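Long-range contacts in tyrosinase (Aspergillus oryzae, PDB 6JU5), which probably oxidises L-tyrosine and L-dopa to L-dopaquinone with molecular oxygen at a dinuclear copper centre: residues Gln489-Phe494 against Val566-Gln571; Ser475-Arg480 against Lys579-Leu584. The protein carries 1 engineered substitution. All blocks are in the same frame, centred on the assembly; numbering follows the deposited sequence.

How the contacts relate
Following the chain from the N terminus, strand 470-478 and the residues just after it supply segment 475-480, one side of contact 2; strand 489-494 follows and supplies one side of contact 1. After strands 510-515 and 538-544 and helix 546-555, strand 563-568 returns to 489-494 and closes contact 1. Strand 580-588, next in sequence, then closes contact 2 against 475-480. Contact 1 is thus nested within the loop of contact 2. Both are antiparallel pairings of one mixed sheet, with strand 604-611 between 580-588 and 563-568. The two ladders also face each other through an apolar core, where Val567 CG2 lies 3.6 Å from Val580 CG2.

Contact 1 of 2, residues Gln489-Phe494 against Val566-Gln571; sequences QINIFF and VVVNSQ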
ATOM      1  N   GLN B 489      19.920 -10.101   5.352  1.00 11.45           N
ATOM      2  CA  GLN B 489      20.399  -9.157   4.344  1.00 10.72           C
ATOM      3  C   GLN B 489      21.751  -8.605   4.763  1.00 10.13           C
ATOM      4  O   GLN B 489      21.924  -8.217   5.924  1.00 14.16           O
ATOM      5  CB  GLN B 489      19.368  -8.024   4.218  1.00 10.19           C
ATOM      6  CG  GLN B 489      19.683  -7.001   3.141  1.00 12.06           C
ATOM      7  CD  GLN B 489      18.554  -6.024   2.902  1.00 13.36           C
ATOM      8  OE1 GLN B 489      17.373  -6.402   2.887  1.00 14.48           O
ATOM      9  NE2 GLN B 489      18.904  -4.763   2.678  1.00 13.53           N
ATOM     10  N   ILE B 490      22.685  -8.565   3.824  1.00  9.50           N
ATOM     11  CA  ILE B 490      24.008  -8.021   4.082  1.00 10.34           C
ATOM     12  C   ILE B 490      24.036  -6.620   3.482  1.00  9.83           C
ATOM     13  O   ILE B 490      23.911  -6.494   2.272  1.00 12.48           O
ATOM     14  CB  ILE B 490      25.113  -8.886   3.453  1.00 10.70           C
ATOM     15  CG1 ILE B 490      25.061 -10.333   3.941  1.00 11.76           C
ATOM     16  CG2 ILE B 490      26.490  -8.298   3.715  1.00 11.92           C
ATOM     17  CD1 ILE B 490      25.768 -11.301   3.029  1.00 12.90           C
ATOM     18  N   ASN B 491      24.178  -5.606   4.343  1.00 10.89           N
ATOM     19  CA  ASN B 491      24.258  -4.226   3.862  1.00  9.95           C
ATOM     20  C   ASN B 491      25.686  -3.709   3.965  1.00 10.90           C
ATOM     21  O   ASN B 491      26.324  -3.953   5.006  1.00 13.01           O
ATOM     22  CB  ASN B 491      23.323  -3.325   4.658  1.00 11.29           C
ATOM     23  CG  ASN B 491      21.866  -3.663   4.344  1.00 12.82           C
ATOM     24  OD1 ASN B 491      21.578  -4.107   3.235  1.00 11.94           O
ATOM     25  ND2 ASN B 491      21.003  -3.442   5.329  1.00 15.27           N
ATOM     26  N   ILE B 492      26.149  -3.035   2.928  1.00 10.77           N
ATOM     27  CA  ILE B 492      27.508  -2.488   2.887  1.00 12.25           C
ATOM     28  C   ILE B 492      27.491  -0.967   2.871  1.00 12.21           C
ATOM     29  O   ILE B 492      26.624  -0.395   2.200  1.00 13.06           O
ATOM     30  CB  ILE B 492      28.311  -3.093   1.726  1.00 13.04           C
ATOM     31  CG1 ILE B 492      28.403  -4.621   1.927  1.00 18.68           C
ATOM     32  CG2 ILE B 492      29.686  -2.458   1.625  1.00 12.20           C
ATOM     33  CD1 ILE B 492      28.840  -5.389   0.712  1.00 22.06           C
ATOM     34  N   PHE B 493      28.416  -0.380   3.629  1.00 12.53           N
ATOM     35  CA  PHE B 493      28.522   1.056   3.824  1.00 11.64           C
ATOM     36  C   PHE B 493      29.951   1.536   3.600  1.00 11.40           C
ATOM     37  O   PHE B 493      30.892   0.790   3.887  1.00 12.93           O
ATOM     38  CB  PHE B 493      28.141   1.362   5.288  1.00 13.61           C
ATOM     39  CG  PHE B 493      26.754   0.917   5.645  1.00 11.92           C
ATOM     40  CD1 PHE B 493      26.526  -0.391   6.079  1.00 13.46           C
ATOM     41  CD2 PHE B 493      25.682   1.799   5.547  1.00 12.69           C
ATOM     42  CE1 PHE B 493      25.238  -0.800   6.389  1.00 13.72           C
ATOM     43  CE2 PHE B 493      24.395   1.384   5.833  1.00 13.14           C
ATOM     44  CZ  PHE B 493      24.178   0.077   6.237  1.00 13.34           C
ATOM     45  N   PHE B 494      30.124   2.763   3.136  1.00 11.83           N
ATOM     46  CA  PHE B 494      31.439   3.389   3.023  1.00 12.89           C
ATOM     47  C   PHE B 494      31.415   4.603   3.958  1.00 14.75           C
ATOM     48  O   PHE B 494      30.676   5.566   3.706  1.00 16.83           O
ATOM     49  CB  PHE B 494      31.779   3.845   1.612  1.00 15.34           C
ATOM     50  CG  PHE B 494      32.018   2.764   0.582  1.00 12.71           C
ATOM     51  CD1 PHE B 494      32.258   1.441   0.941  1.00 13.37           C
ATOM     52  CD2 PHE B 494      32.014   3.060  -0.769  1.00 13.28           C
ATOM     53  CE1 PHE B 494      32.495   0.461  -0.014  1.00 13.74           C
ATOM     54  CE2 PHE B 494      32.222   2.084  -1.731  1.00 13.30           C
ATOM     55  CZ  PHE B 494      32.456   0.770  -1.366  1.00 12.90           C
ATOM     56  N   VAL B 566      26.837  -4.884   7.756  1.00 12.12           N
ATOM     57  CA  VAL B 566      25.944  -5.293   8.826  1.00 12.06           C
ATOM     58  C   VAL B 566      25.046  -6.404   8.278  1.00 11.58           C
ATOM     59  O   VAL B 566      24.533  -6.279   7.159  1.00 13.84           O
ATOM     60  CB  VAL B 566      25.065  -4.152   9.365  1.00 14.70           C
ATOM     61  CG1 VAL B 566      24.234  -4.670  10.533  1.00 16.25           C
ATOM     62  CG2 VAL B 566      25.916  -2.964   9.807  1.00 14.96           C
ATOM     63  N   VAL B 567      24.922  -7.486   9.028  1.00 11.62           N
ATOM     64  CA  VAL B 567      24.005  -8.575   8.680  1.00 10.75           C
ATOM     65  C   VAL B 567      22.695  -8.358   9.445  1.00  9.93           C
ATOM     66  O   VAL B 567      22.707  -8.332  10.683  1.00 12.37           O
ATOM     67  CB  VAL B 567      24.592  -9.950   9.013  1.00 11.85           C
ATOM     68  CG1 VAL B 567      23.612 -11.076   8.667  1.00 12.77           C
ATOM     69  CG2 VAL B 567      25.909 -10.114   8.246  1.00 14.78           C
ATOM     70  N   VAL B 568      21.621  -8.124   8.692  1.00 10.88           N
ATOM     71  CA  VAL B 568      20.350  -7.736   9.317  1.00 10.67           C
ATOM     72  C   VAL B 568      19.382  -8.912   9.241  1.00 10.05           C
ATOM     73  O   VAL B 568      19.235  -9.513   8.170  1.00 11.80           O
ATOM     74  CB  VAL B 568      19.749  -6.508   8.600  1.00 10.67           C
ATOM     75  CG1 VAL B 568      18.484  -6.058   9.324  1.00 12.24           C
ATOM     76  CG2 VAL B 568      20.744  -5.355   8.527  1.00 12.66           C
ATOM     77  N   ASN B 569      18.726  -9.212  10.347  1.00 10.61           N
ATOM     78  CA  ASN B 569      17.711 -10.277  10.378  1.00 11.33           C
ATOM     79  C   ASN B 569      16.307  -9.730  10.170  1.00 11.59           C
ATOM     80  O   ASN B 569      16.104  -8.519   9.935  1.00 12.53           O
ATOM     81  CB  ASN B 569      17.860 -11.073  11.663  1.00 11.60           C
ATOM     82  CG  ASN B 569      17.463 -10.337  12.929  1.00 13.04           C
ATOM     83  OD1 ASN B 569      16.677  -9.386  12.893  1.00 12.39           O
ATOM     84  ND2 ASN B 569      17.983 -10.813  14.071  1.00 15.39           N
ATOM     85  N   SER B 570      15.309 -10.617  10.237  1.00 11.88           N
ATOM     86  CA  SER B 570      13.938 -10.207   9.957  1.00 12.29           C
ATOM     87  C   SER B 570      13.336  -9.329  11.052  1.00 11.64           C
ATOM     88  O   SER B 570      12.254  -8.769  10.839  1.00 14.64           O
ATOM     89  CB  SER B 570      13.033 -11.428   9.716  1.00 14.90           C
ATOM     90  OG  SER B 570      12.922 -12.168  10.910  1.00 19.56           O
ATOM     91  N   GLN B 571      13.999  -9.208  12.197  1.00 11.71           N
ATOM     92  CA  GLN B 571      13.568  -8.284  13.247  1.00 11.82           C
ATOM     93  C   GLN B 571      14.232  -6.931  13.129  1.00 12.71           C
ATOM     94  O   GLN B 571      14.075  -6.055  14.007  1.00 13.98           O
ATOM     95  CB  GLN B 571      13.818  -8.900  14.629  1.00 12.83           C
ATOM     96  CG  GLN B 571      12.817 -10.010  14.917  1.00 21.27           C
ATOM     97  CD  GLN B 571      11.434  -9.435  15.195  1.00 28.42           C
ATOM     98  OE1 GLN B 571      11.205  -8.711  16.179  1.00 33.45           O
ATOM     99  NE2 GLN B 571      10.480  -9.723  14.318  1.00 28.98           N
TER
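Gln489 O accepts the N-H of Val568, with Val568 N at 2.8 Å, and Val567 CA adds a weaker CA-H···O contact to Gln489 O at 3.5 Å. Gln489 N returns a bond to Val568 O, closing one hydrogen-bonded pair of an antiparallel ladder in the C-terminal domain of this pro-tyrosinase. Two residues on, Asn491 and Val566 close the next, Asn491 N meeting Val566 O at 2.9 Å and almost straight (173°).

On the face that carries Gln489, Asn491, Val566 and Val568, amides are set among valines. Gln489 NE2 reaches Asn491 OD1 at 2.8 Å, on a lone pair of OD1, which itself lies close to the amide plane of Gln489. Asn491 CG lies beside the backbone N (chi1 -69°), which sets ND2 obliquely against Val568 CG2 at 3.7 Å, while that nitrogen bonds to Phe502 O. The buried amide is therefore satisfied at both ends. Further along, Val566 CG2 approaches the Phe493 ring obliquely, 4.1 Å from CE1.

Gln489 OE1 pairs with Asn337, so one hydrogen bond links the ladder to helix 328-340, which carries the copper ligands His332 and His336. Ile490 turns to the other face and packs on Ile476 and Tyr478 of strand 470-478. Strand 489-494 lies between 563-568 and 510-515, and strand 604-611 flanks 563-568 on its other side.

Contact 2 of 2, residues Ser475-Arg480 against Lys579-Leu584; sequences SIRYSR and KVEVAL
Arg477 CG lies anti to the backbone N (chi1 -173°) and the chain bends at chi3 (68°), while Glu581, with CG beside its own N, runs extended to meet it; these torsions bring guanidinium and carboxylate together over a hydrogen-bonded pair of the ladder. The salt bridge is side-on and double: Arg477 NE reaches Glu581 OE2 at 2.9 Å, and Arg477 NH2 reaches Glu581 OE1 at 2.8 Å. Both oxygens lie near the guanidinium plane at its edge, but the carboxylate is turned by 51° from that plane, and the nitrogens reach the oxygens from above the carboxylate plane. Two bonds fix the rotation of the arginine end without making the two groups coplanar.

Water 2 extends the network, donating to Glu581 OE2 at 2.7 Å and to Arg477 O. That carbonyl oxygen also takes the N-H of Glu581, so the strand backbone and the salt bridge share a solvent link. Water 1 does a similar job further along, donating to Glu581 O and bonding to Ser475 OG at 2.8 Å; the serine hydroxyl also pairs with His585. Ser475 O accepts from Ala583 N and receives a close CA-H···O contact from Val582 CA, 3.2 Å away.

The face carrying Ile476, Tyr478, Val580 and Val582 is largely hydrophobic. Ile476 CG2 and Val580 CG1, diagonal neighbours in the ladder, lie side by side at 3.7 Å. Segment 475-480 belongs to the C-terminal domain, and the side chain of Tyr478 comes within about 9 Å of that of the copper ligand His332. Ile492 of strand 489-494 and Tyr565 of strand 563-568 cover this face. Within the sheet, strand 538-544 pairs with the outer edge of 470-478, and strand 604-611 continues it beyond 580-588.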
ATOM      1  N   SER B 475      33.108  -7.685  -3.624  1.00 12.71           N
ATOM      2  CA  SER B 475      32.849  -9.115  -3.583  1.00 12.22           C
ATOM      3  C   SER B 475      32.233  -9.467  -2.230  1.00 11.73           C
ATOM      4  O   SER B 475      32.615  -8.876  -1.201  1.00 13.48           O
ATOM      5  CB  SER B 475      34.134  -9.900  -3.807  1.00 13.06           C
ATOM      6  OG  SER B 475      35.130  -9.494  -2.861  1.00 16.06           O
ATOM      7  N   ILE B 476      31.276 -10.385  -2.247  1.00 11.35           N
ATOM      8  CA  ILE B 476      30.606 -10.825  -1.032  1.00 11.98           C
ATOM      9  C   ILE B 476      30.474 -12.345  -0.996  1.00 11.57           C
ATOM     10  O   ILE B 476      29.912 -12.901  -1.939  1.00 13.92           O
ATOM     11  CB  ILE B 476      29.185 -10.218  -0.942  1.00 12.24           C
ATOM     12  CG1 ILE B 476      29.194  -8.692  -1.022  1.00 13.16           C
ATOM     13  CG2 ILE B 476      28.492 -10.715   0.316  1.00 13.98           C
ATOM     14  CD1 ILE B 476      29.034  -8.140  -2.422  1.00 16.29           C
ATOM     15  N   ARG B 477      30.985 -12.985   0.042  1.00 11.41           N
ATOM     16  CA  ARG B 477      30.861 -14.436   0.188  1.00 11.65           C
ATOM     17  C   ARG B 477      30.310 -14.751   1.582  1.00 11.83           C
ATOM     18  O   ARG B 477      30.758 -14.188   2.588  1.00 13.93           O
ATOM     19  CB  ARG B 477      32.213 -15.121  -0.048  1.00 12.55           C
ATOM     20  CG  ARG B 477      32.115 -16.648  -0.075  1.00 14.23           C
ATOM     21  CD  ARG B 477      33.334 -17.258  -0.748  1.00 16.21           C
ATOM     22  NE  ARG B 477      34.525 -17.049   0.066  1.00 18.23           N
ATOM     23  CZ  ARG B 477      35.761 -17.207  -0.400  1.00 22.91           C
ATOM     24  NH1 ARG B 477      35.963 -17.563  -1.663  1.00 25.32           N
ATOM     25  NH2 ARG B 477      36.767 -17.000   0.433  1.00 28.29           N
ATOM     26  N   TYR B 478      29.300 -15.615   1.612  1.00 12.56           N
ATOM     27  CA  TYR B 478      28.599 -15.992   2.834  1.00 13.19           C
ATOM     28  C   TYR B 478      28.118 -17.432   2.787  1.00 13.97           C
ATOM     29  O   TYR B 478      28.084 -18.075   1.735  1.00 14.13           O
ATOM     30  CB  TYR B 478      27.419 -15.019   3.081  1.00 14.53           C
ATOM     31  CG  TYR B 478      26.397 -15.078   1.966  1.00 15.56           C
ATOM     32  CD1 TYR B 478      26.579 -14.368   0.775  1.00 13.67           C
ATOM     33  CD2 TYR B 478      25.253 -15.861   2.095  1.00 15.45           C
ATOM     34  CE1 TYR B 478      25.630 -14.458  -0.220  1.00 15.37           C
ATOM     35  CE2 TYR B 478      24.298 -15.951   1.094  1.00 15.59           C
ATOM     36  CZ  TYR B 478      24.494 -15.233  -0.064  1.00 16.13           C
ATOM     37  OH  TYR B 478      23.566 -15.311  -1.086  1.00 17.26           O
ATOM     38  N   SER B 479      27.676 -17.944   3.938  1.00 15.87           N
ATOM     39  CA  SER B 479      26.973 -19.225   3.956  1.00 16.79           C
ATOM     40  C   SER B 479      25.466 -19.006   4.043  1.00 15.22           C
ATOM     41  O   SER B 479      24.987 -18.334   4.949  1.00 17.35           O
ATOM     42  CB  SER B 479      27.427 -20.094   5.129  1.00 17.44           C
ATOM     43  OG  SER B 479      26.589 -21.235   5.272  1.00 18.96           O
ATOM     44  N   ARG B 480      24.688 -19.601   3.132  1.00 16.04           N
ATOM     45  CA  ARG B 480      23.241 -19.454   3.193  1.00 15.20           C
ATOM     46  C   ARG B 480      22.642 -20.060   4.456  1.00 17.16           C
ATOM     47  O   ARG B 480      21.490 -19.739   4.786  1.00 17.31           O
ATOM     48  CB  ARG B 480      22.603 -20.071   1.945  1.00 18.33           C
ATOM     49  CG  ARG B 480      22.871 -21.558   1.742  1.00 20.99           C
ATOM     50  CD  ARG B 480      22.384 -22.012   0.360  1.00 28.09           C
ATOM     51  N   LYS B 579      29.203 -14.839   9.504  1.00 16.33           N
ATOM     52  CA  LYS B 579      30.437 -14.503   8.788  1.00 17.82           C
ATOM     53  C   LYS B 579      30.141 -14.019   7.365  1.00 18.50           C
ATOM     54  O   LYS B 579      29.415 -14.673   6.624  1.00 18.84           O
ATOM     55  CB  LYS B 579      31.342 -15.735   8.702  1.00 18.96           C
ATOM     56  CG  LYS B 579      32.634 -15.499   7.925  1.00 22.44           C
ATOM     57  CD  LYS B 579      33.440 -16.784   7.820  1.00 26.54           C
ATOM     58  CE  LYS B 579      34.608 -16.615   6.857  1.00 31.47           C
ATOM     59  NZ  LYS B 579      35.600 -15.603   7.317  1.00 31.32           N
ATOM     60  N   VAL B 580      30.703 -12.882   6.977  1.00 16.22           N
ATOM     61  CA  VAL B 580      30.669 -12.401   5.603  1.00 15.91           C
ATOM     62  C   VAL B 580      32.075 -11.945   5.217  1.00 14.46           C
ATOM     63  O   VAL B 580      32.715 -11.184   5.939  1.00 19.52           O
ATOM     64  CB  VAL B 580      29.675 -11.239   5.369  1.00 16.42           C
ATOM     65  CG1 VAL B 580      29.516 -10.970   3.880  1.00 15.71           C
ATOM     66  CG2 VAL B 580      28.321 -11.520   5.989  1.00 23.20           C
ATOM     67  N   GLU B 581      32.547 -12.425   4.071  1.00 13.66           N
ATOM     68  CA  GLU B 581      33.818 -11.994   3.514  1.00 14.03           C
ATOM     69  C   GLU B 581      33.527 -10.931   2.446  1.00 14.11           C
ATOM     70  O   GLU B 581      32.971 -11.281   1.413  1.00 14.60           O
ATOM     71  CB  GLU B 581      34.557 -13.186   2.918  1.00 18.57           C
ATOM     72  CG  GLU B 581      34.746 -14.371   3.859  1.00 24.04           C
ATOM     73  CD  GLU B 581      35.269 -15.623   3.166  1.00 24.35           C
ATOM     74  OE1 GLU B 581      36.495 -15.666   2.910  1.00 33.46           O
ATOM     75  OE2 GLU B 581      34.488 -16.566   2.891  1.00 23.87           O
ATOM     76  N   VAL B 582      33.825  -9.680   2.764  1.00 14.22           N
ATOM     77  CA  VAL B 582      33.615  -8.546   1.869  1.00 15.08           C
ATOM     78  C   VAL B 582      34.956  -7.950   1.471  1.00 15.19           C
ATOM     79  O   VAL B 582      35.818  -7.763   2.340  1.00 15.95           O
ATOM     80  CB  VAL B 582      32.730  -7.478   2.547  1.00 14.89           C
ATOM     81  CG1 VAL B 582      32.484  -6.286   1.631  1.00 17.21           C
ATOM     82  CG2 VAL B 582      31.399  -8.106   2.952  1.00 17.12           C
ATOM     83  N   ALA B 583      35.133  -7.680   0.180  1.00 15.01           N
ATOM     84  CA  ALA B 583      36.316  -6.942  -0.234  1.00 13.57           C
ATOM     85  C   ALA B 583      35.990  -5.979  -1.373  1.00 14.45           C
ATOM     86  O   ALA B 583      35.027  -6.139  -2.123  1.00 14.04           O
ATOM     87  CB  ALA B 583      37.442  -7.889  -0.630  1.00 16.60           C
ATOM     88  N   LEU B 584      36.813  -4.946  -1.468  1.00 13.71           N
ATOM     89  CA  LEU B 584      36.691  -3.973  -2.556  1.00 13.67           C
ATOM     90  C   LEU B 584      37.832  -4.153  -3.548  1.00 13.95           C
ATOM     91  O   LEU B 584      38.983  -4.309  -3.117  1.00 15.32           O
ATOM     92  CB  LEU B 584      36.733  -2.568  -1.947  1.00 14.96           C
ATOM     93  CG  LEU B 584      36.623  -1.408  -2.946  1.00 13.84           C
ATOM     94  CD1 LEU B 584      35.235  -1.341  -3.563  1.00 14.08           C
ATOM     95  CD2 LEU B 584      36.970  -0.114  -2.220  1.00 16.32           C
TER
HETATM   96  O   HOH W   1      34.852 -11.261  -0.772  1.00 18.71           O
HETATM   97  O   HOH W   2      32.139 -16.165   4.131  1.00 26.31           O
HETATM   98  O   HOH W   3      28.376 -16.985   6.582  1.00 25.21           O